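Local atomic coordinates of tRNA-splicing endonuclease (Sulfolobus tokodaii, PDB entry 2CV8), a protein that probably cuts introns out of precursor tRNAs at both splice sites, leaving 2',3'-cyclic phosphate and 5'-hydroxyl ends. Residues G53-K58 against S92-L97; D96-E99 against V103-S106. All coordinates share one frame; numbering follows the deposited sequence.

Contact 1: residues G53-K58 against S92-L97; sequences GVYLVK and SVYEDL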
ATOM      1  N   GLY B  53     -13.598   7.039  23.211  1.00 33.11           N
ATOM      2  CA  GLY B  53     -13.687   7.201  24.649  1.00 31.42           C
ATOM      3  C   GLY B  53     -12.337   7.212  25.348  1.00 33.90           C
ATOM      4  O   GLY B  53     -12.083   8.046  26.221  1.00 32.88           O
ATOM      5  N   VAL B  54     -11.471   6.277  24.972  1.00 29.11           N
ATOM      6  CA  VAL B  54     -10.153   6.187  25.571  1.00 31.40           C
ATOM      7  C   VAL B  54      -9.383   7.474  25.273  1.00 34.32           C
ATOM      8  O   VAL B  54      -8.663   7.986  26.131  1.00 35.82           O
ATOM      9  CB  VAL B  54      -9.378   4.933  25.039  1.00 37.48           C
ATOM     10  CG1 VAL B  54      -7.937   4.931  25.550  1.00 38.24           C
ATOM     11  CG2 VAL B  54     -10.077   3.660  25.505  1.00 22.03           C
ATOM     12  N   TYR B  55      -9.545   8.006  24.063  1.00 34.32           N
ATOM     13  CA  TYR B  55      -8.860   9.242  23.696  1.00 32.80           C
ATOM     14  C   TYR B  55      -9.339  10.395  24.576  1.00 37.56           C
ATOM     15  O   TYR B  55      -8.526  11.076  25.214  1.00 32.61           O
ATOM     16  CB  TYR B  55      -9.115   9.600  22.228  1.00 26.45           C
ATOM     17  CG  TYR B  55      -8.382  10.853  21.794  1.00 29.43           C
ATOM     18  CD1 TYR B  55      -6.992  10.923  21.865  1.00 32.89           C
ATOM     19  CD2 TYR B  55      -9.076  11.981  21.356  1.00 29.26           C
ATOM     20  CE1 TYR B  55      -6.308  12.082  21.518  1.00 20.67           C
ATOM     21  CE2 TYR B  55      -8.399  13.152  21.008  1.00 25.74           C
ATOM     22  CZ  TYR B  55      -7.012  13.189  21.095  1.00 25.59           C
ATOM     23  OH  TYR B  55      -6.321  14.326  20.770  1.00 31.28           O
ATOM     24  N   LEU B  56     -10.659  10.604  24.606  1.00 19.25           N
ATOM     25  CA  LEU B  56     -11.253  11.671  25.403  1.00 22.22           C
ATOM     26  C   LEU B  56     -10.887  11.582  26.884  1.00 27.61           C
ATOM     27  O   LEU B  56     -10.644  12.604  27.539  1.00 25.38           O
ATOM     28  CB  LEU B  56     -12.771  11.668  25.240  1.00  9.58           C
ATOM     29  CG  LEU B  56     -13.244  12.040  23.831  1.00 20.39           C
ATOM     30  CD1 LEU B  56     -14.769  12.009  23.776  1.00 16.98           C
ATOM     31  CD2 LEU B  56     -12.714  13.422  23.454  1.00  2.42           C
ATOM     32  N   VAL B  57     -10.857  10.368  27.418  1.00 24.40           N
ATOM     33  CA  VAL B  57     -10.485  10.199  28.812  1.00 20.50           C
ATOM     34  C   VAL B  57      -9.059  10.717  28.989  1.00 23.15           C
ATOM     35  O   VAL B  57      -8.788  11.537  29.865  1.00 22.86           O
ATOM     36  CB  VAL B  57     -10.535   8.722  29.232  1.00 25.73           C
ATOM     37  CG1 VAL B  57      -9.727   8.523  30.505  1.00  4.98           C
ATOM     38  CG2 VAL B  57     -11.986   8.285  29.434  1.00  6.65           C
ATOM     39  N   LYS B  58      -8.154  10.236  28.144  1.00 24.83           N
ATOM     40  CA  LYS B  58      -6.761  10.646  28.197  1.00 27.51           C
ATOM     41  C   LYS B  58      -6.640  12.159  28.051  1.00 26.32           C
ATOM     42  O   LYS B  58      -5.717  12.767  28.589  1.00 35.47           O
ATOM     43  CB  LYS B  58      -5.974   9.958  27.082  1.00 31.96           C
ATOM     44  CG  LYS B  58      -4.499  10.309  27.022  1.00 32.83           C
ATOM     45  CD  LYS B  58      -3.946   9.970  25.644  1.00 44.47           C
ATOM     46  CE  LYS B  58      -2.482  10.359  25.493  1.00 53.95           C
ATOM     47  NZ  LYS B  58      -1.572   9.444  26.234  1.00 45.41           N
ATOM     48  N   SER B  92      -3.484   3.924  18.083  1.00 21.11           N
ATOM     49  CA  SER B  92      -2.252   4.645  17.789  1.00 20.25           C
ATOM     50  C   SER B  92      -2.447   5.631  16.651  1.00 18.81           C
ATOM     51  O   SER B  92      -2.003   6.778  16.746  1.00 14.96           O
ATOM     52  CB  SER B  92      -1.120   3.669  17.453  1.00 18.15           C
ATOM     53  OG  SER B  92      -0.745   2.928  18.606  1.00 30.39           O
ATOM     54  N   VAL B  93      -3.114   5.198  15.580  1.00 21.70           N
ATOM     55  CA  VAL B  93      -3.351   6.101  14.457  1.00 29.38           C
ATOM     56  C   VAL B  93      -4.443   7.110  14.828  1.00 27.74           C
ATOM     57  O   VAL B  93      -4.329   8.299  14.514  1.00 28.78           O
ATOM     58  CB  VAL B  93      -3.791   5.355  13.159  1.00 26.39           C
ATOM     59  CG1 VAL B  93      -3.929   6.353  12.008  1.00 23.39           C
ATOM     60  CG2 VAL B  93      -2.780   4.294  12.777  1.00 16.09           C
ATOM     61  N   TYR B  94      -5.498   6.648  15.496  1.00 15.44           N
ATOM     62  CA  TYR B  94      -6.564   7.564  15.879  1.00 16.44           C
ATOM     63  C   TYR B  94      -5.983   8.734  16.648  1.00 19.33           C
ATOM     64  O   TYR B  94      -6.169   9.899  16.276  1.00 18.96           O
ATOM     65  CB  TYR B  94      -7.599   6.894  16.776  1.00  6.21           C
ATOM     66  CG  TYR B  94      -8.737   7.834  17.119  1.00  2.42           C
ATOM     67  CD1 TYR B  94      -9.820   7.985  16.267  1.00  2.42           C
ATOM     68  CD2 TYR B  94      -8.690   8.614  18.258  1.00 17.37           C
ATOM     69  CE1 TYR B  94     -10.830   8.890  16.542  1.00  2.42           C
ATOM     70  CE2 TYR B  94      -9.690   9.534  18.545  1.00 17.94           C
ATOM     71  CZ  TYR B  94     -10.757   9.670  17.681  1.00 12.19           C
ATOM     72  OH  TYR B  94     -11.713  10.617  17.941  1.00 17.70           O
ATOM     73  N   GLU B  95      -5.285   8.400  17.729  1.00 17.90           N
ATOM     74  CA  GLU B  95      -4.665   9.379  18.608  1.00 23.40           C
ATOM     75  C   GLU B  95      -3.697  10.307  17.882  1.00 26.45           C
ATOM     76  O   GLU B  95      -3.812  11.529  17.975  1.00 29.51           O
ATOM     77  CB  GLU B  95      -3.930   8.657  19.730  1.00 13.94           C
ATOM     78  CG  GLU B  95      -3.278   9.575  20.724  1.00 23.52           C
ATOM     79  CD  GLU B  95      -2.410   8.812  21.691  1.00 29.46           C
ATOM     80  OE1 GLU B  95      -1.426   8.191  21.225  1.00 37.23           O
ATOM     81  OE2 GLU B  95      -2.715   8.830  22.906  1.00 21.16           O
ATOM     82  N   ASP B  96      -2.740   9.717  17.169  1.00 29.63           N
ATOM     83  CA  ASP B  96      -1.737  10.476  16.438  1.00 20.54           C
ATOM     84  C   ASP B  96      -2.390  11.465  15.491  1.00 24.09           C
ATOM     85  O   ASP B  96      -2.023  12.637  15.448  1.00 27.11           O
ATOM     86  CB  ASP B  96      -0.836   9.519  15.661  1.00 21.54           C
ATOM     87  CG  ASP B  96       0.303  10.230  14.919  1.00 33.91           C
ATOM     88  OD1 ASP B  96       0.193  10.427  13.686  1.00 18.55           O
ATOM     89  OD2 ASP B  96       1.313  10.581  15.568  1.00 30.04           O
ATOM     90  N   LEU B  97      -3.369  10.994  14.733  1.00 17.22           N
ATOM     91  CA  LEU B  97      -4.045  11.861  13.800  1.00 19.63           C
ATOM     92  C   LEU B  97      -4.868  12.903  14.525  1.00 23.93           C
ATOM     93  O   LEU B  97      -4.896  14.075  14.140  1.00 21.17           O
ATOM     94  CB  LEU B  97      -4.934  11.045  12.867  1.00 22.75           C
ATOM     95  CG  LEU B  97      -4.173  10.254  11.798  1.00 27.89           C
ATOM     96  CD1 LEU B  97      -5.155   9.657  10.802  1.00 20.18           C
ATOM     97  CD2 LEU B  97      -3.201  11.176  11.078  1.00 26.80           C
TER
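Glu95 OE2 forms a salt bridge with Lys58 NZ, a rather long pairing at 3.6 Å. The extended chain of the lysine crosses the glutamate at about a right angle, and a bend at its last torsion (chi4 74°) turns NZ. Deeper between the helices, Tyr94 turns an edge toward the face of Tyr55 in an offset edge-to-face stack, with centroids 5.6 Å apart and planes at 73°. The leading atom, Tyr94 CE2, lies 3.7 Å from Tyr55 CB and equally near Tyr55 CG, which sits in the plane of the Tyr94 ring. Farther out on the Tyr55 ring, CE1 meets Glu95 CG at 4.0 Å, so one tyrosine touches two consecutive residues of the facing helix. The Tyr55 hydroxyl reaches past them to hydrogen-bond Glu99. With an alanine in place of Tyr55, the edge of Tyr94 and the CG methylene of Glu95 would probably face a gap, and Glu99 would lose its hydroxyl partner. Segments 53-58 and 92-97 cross at -45°, their axes 10.5 Å apart at closest, forming an aromatic helix-helix interface between the N-terminal and catalytic regions of this archaeal endonuclease.

Contact 2: residues D96-E99 against V103-S106; sequences DLRE and VVRS
Arg98, near the end of helix 87-99, and Val103, first residue of strand 103-106, bring their CA atoms within 6.2 Å, as the chain turns from helix to extended strand through three intervening residues. The strand pairs antiparallel with 114-117, through backbone hydrogen bonds of Val103 with Tyr117 and of Arg105 with Ala115. Val104 points toward the helix, and its CG2 meets Leu97 CB at 3.8 Å. The same methyl lies 3.9 Å from Arg98 CD, Arg98 and Val104 running alongside but oppositely directed. A bend at chi2 (79°) turns the arginine chain so that its guanidinium spreads over the strand backbone: Val103 CA sits 4.0 Å from the plane, over its centre, and Val104 N lies over the same face. Arg98 NH1 comes 2.9 Å from Val104 O, but at an angle too poor for a hydrogen bond. Although Val103 points away from the helix, its CG1 still lies 3.9 Å from Arg98 NH2. Tyr27 adds a cation-pi interaction with this guanidinium. The buried charge of Arg98 is probably eased by the Tyr27 ring and by the nearby carbonyl of Val104, while the apolar part of its chain packs on Val104.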
ATOM      1  N   ASP B  96      -2.740   9.717  17.169  1.00 29.63           N
ATOM      2  CA  ASP B  96      -1.737  10.476  16.438  1.00 20.54           C
ATOM      3  C   ASP B  96      -2.390  11.465  15.491  1.00 24.09           C
ATOM      4  O   ASP B  96      -2.023  12.637  15.448  1.00 27.11           O
ATOM      5  CB  ASP B  96      -0.836   9.519  15.661  1.00 21.54           C
ATOM      6  CG  ASP B  96       0.303  10.230  14.919  1.00 33.91           C
ATOM      7  OD1 ASP B  96       0.193  10.427  13.686  1.00 18.55           O
ATOM      8  OD2 ASP B  96       1.313  10.581  15.568  1.00 30.04           O
ATOM      9  N   LEU B  97      -3.369  10.994  14.733  1.00 17.22           N
ATOM     10  CA  LEU B  97      -4.045  11.861  13.800  1.00 19.63           C
ATOM     11  C   LEU B  97      -4.868  12.903  14.525  1.00 23.93           C
ATOM     12  O   LEU B  97      -4.896  14.075  14.140  1.00 21.17           O
ATOM     13  CB  LEU B  97      -4.934  11.045  12.867  1.00 22.75           C
ATOM     14  CG  LEU B  97      -4.173  10.254  11.798  1.00 27.89           C
ATOM     15  CD1 LEU B  97      -5.155   9.657  10.802  1.00 20.18           C
ATOM     16  CD2 LEU B  97      -3.201  11.176  11.078  1.00 26.80           C
ATOM     17  N   ARG B  98      -5.534  12.479  15.587  1.00 29.23           N
ATOM     18  CA  ARG B  98      -6.359  13.396  16.348  1.00 34.65           C
ATOM     19  C   ARG B  98      -5.461  14.452  17.006  1.00 34.37           C
ATOM     20  O   ARG B  98      -5.758  15.648  16.990  1.00 33.43           O
ATOM     21  CB  ARG B  98      -7.135  12.618  17.406  1.00 22.45           C
ATOM     22  CG  ARG B  98      -8.433  13.254  17.781  1.00 23.94           C
ATOM     23  CD  ARG B  98      -9.512  12.977  16.755  1.00 26.24           C
ATOM     24  NE  ARG B  98     -10.535  14.018  16.802  1.00 33.82           N
ATOM     25  CZ  ARG B  98     -11.789  13.876  16.388  1.00 26.33           C
ATOM     26  NH1 ARG B  98     -12.215  12.730  15.890  1.00 43.48           N
ATOM     27  NH2 ARG B  98     -12.621  14.894  16.466  1.00 18.36           N
ATOM     28  N   GLU B  99      -4.342  13.997  17.562  1.00 38.31           N
ATOM     29  CA  GLU B  99      -3.397  14.880  18.231  1.00 37.25           C
ATOM     30  C   GLU B  99      -2.816  15.903  17.267  1.00 30.00           C
ATOM     31  O   GLU B  99      -2.410  16.991  17.673  1.00 38.14           O
ATOM     32  CB  GLU B  99      -2.275  14.056  18.864  1.00 10.72           C
ATOM     33  CG  GLU B  99      -1.626  14.733  20.058  1.00 40.81           C
ATOM     34  CD  GLU B  99      -2.579  14.918  21.229  1.00 30.32           C
ATOM     35  OE1 GLU B  99      -2.201  15.591  22.208  1.00 43.98           O
ATOM     36  OE2 GLU B  99      -3.704  14.388  21.178  1.00 28.62           O
ATOM     37  N   VAL B 103      -9.822  15.732  12.143  1.00  9.03           N
ATOM     38  CA  VAL B 103     -11.068  15.259  12.715  1.00 21.20           C
ATOM     39  C   VAL B 103     -11.144  13.838  12.149  1.00 27.97           C
ATOM     40  O   VAL B 103     -11.199  13.637  10.939  1.00 28.93           O
ATOM     41  CB  VAL B 103     -12.261  16.114  12.244  1.00 34.13           C
ATOM     42  CG1 VAL B 103     -13.569  15.576  12.791  1.00 25.95           C
ATOM     43  CG2 VAL B 103     -12.071  17.524  12.734  1.00 36.28           C
ATOM     44  N   VAL B 104     -11.111  12.857  13.038  1.00 30.04           N
ATOM     45  CA  VAL B 104     -11.124  11.454  12.654  1.00 27.16           C
ATOM     46  C   VAL B 104     -12.461  10.760  12.868  1.00 28.89           C
ATOM     47  O   VAL B 104     -12.973  10.700  13.980  1.00 33.40           O
ATOM     48  CB  VAL B 104     -10.051  10.692  13.450  1.00 13.61           C
ATOM     49  CG1 VAL B 104      -9.967   9.241  12.985  1.00 17.18           C
ATOM     50  CG2 VAL B 104      -8.723  11.407  13.306  1.00  7.45           C
ATOM     51  N   ARG B 105     -13.013  10.216  11.793  1.00 34.92           N
ATOM     52  CA  ARG B 105     -14.281   9.510  11.860  1.00 28.67           C
ATOM     53  C   ARG B 105     -14.068   8.080  11.397  1.00 29.60           C
ATOM     54  O   ARG B 105     -12.982   7.715  10.944  1.00 32.88           O
ATOM     55  CB  ARG B 105     -15.310  10.170  10.939  1.00 38.71           C
ATOM     56  CG  ARG B 105     -15.620  11.627  11.244  1.00 48.78           C
ATOM     57  CD  ARG B 105     -17.026  11.786  11.795  1.00 48.88           C
ATOM     58  NE  ARG B 105     -17.040  11.799  13.255  1.00 54.50           N
ATOM     59  CZ  ARG B 105     -18.079  11.423  14.000  1.00 52.53           C
ATOM     60  NH1 ARG B 105     -19.196  10.993  13.427  1.00 37.60           N
ATOM     61  NH2 ARG B 105     -18.003  11.494  15.323  1.00 53.90           N
ATOM     62  N   SER B 106     -15.115   7.272  11.509  1.00 33.93           N
ATOM     63  CA  SER B 106     -15.057   5.888  11.072  1.00 28.13           C
ATOM     64  C   SER B 106     -14.887   5.931   9.571  1.00 34.50           C
ATOM     65  O   SER B 106     -15.414   6.826   8.920  1.00 34.66           O
ATOM     66  CB  SER B 106     -16.365   5.175  11.414  1.00 35.53           C
ATOM     67  OG  SER B 106     -16.333   3.817  11.014  1.00 43.93           O
TER

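Both contacts use helix 87-99; their centres are 8 Å apart, and they share Asp96 and Leu97. Along the chain, helix 50-58 comes first, then helix 87-99, which takes part in both, and last strand 103-106 at the edge of the five-stranded sheet. Contact 1 joins this helix to the N-terminal region; contact 2 joins its last turn to the catalytic sheet. They touch at several points, among them the probable hydrogen bond of Tyr55 with Glu99 and the packing of Tyr94 on Val104. The helix thus links the two parts of the subunit, and the side chain of Val103, about 4 Å from that of the predicted active-site residue Tyr117, places contact 2 beside the probable catalytic centre.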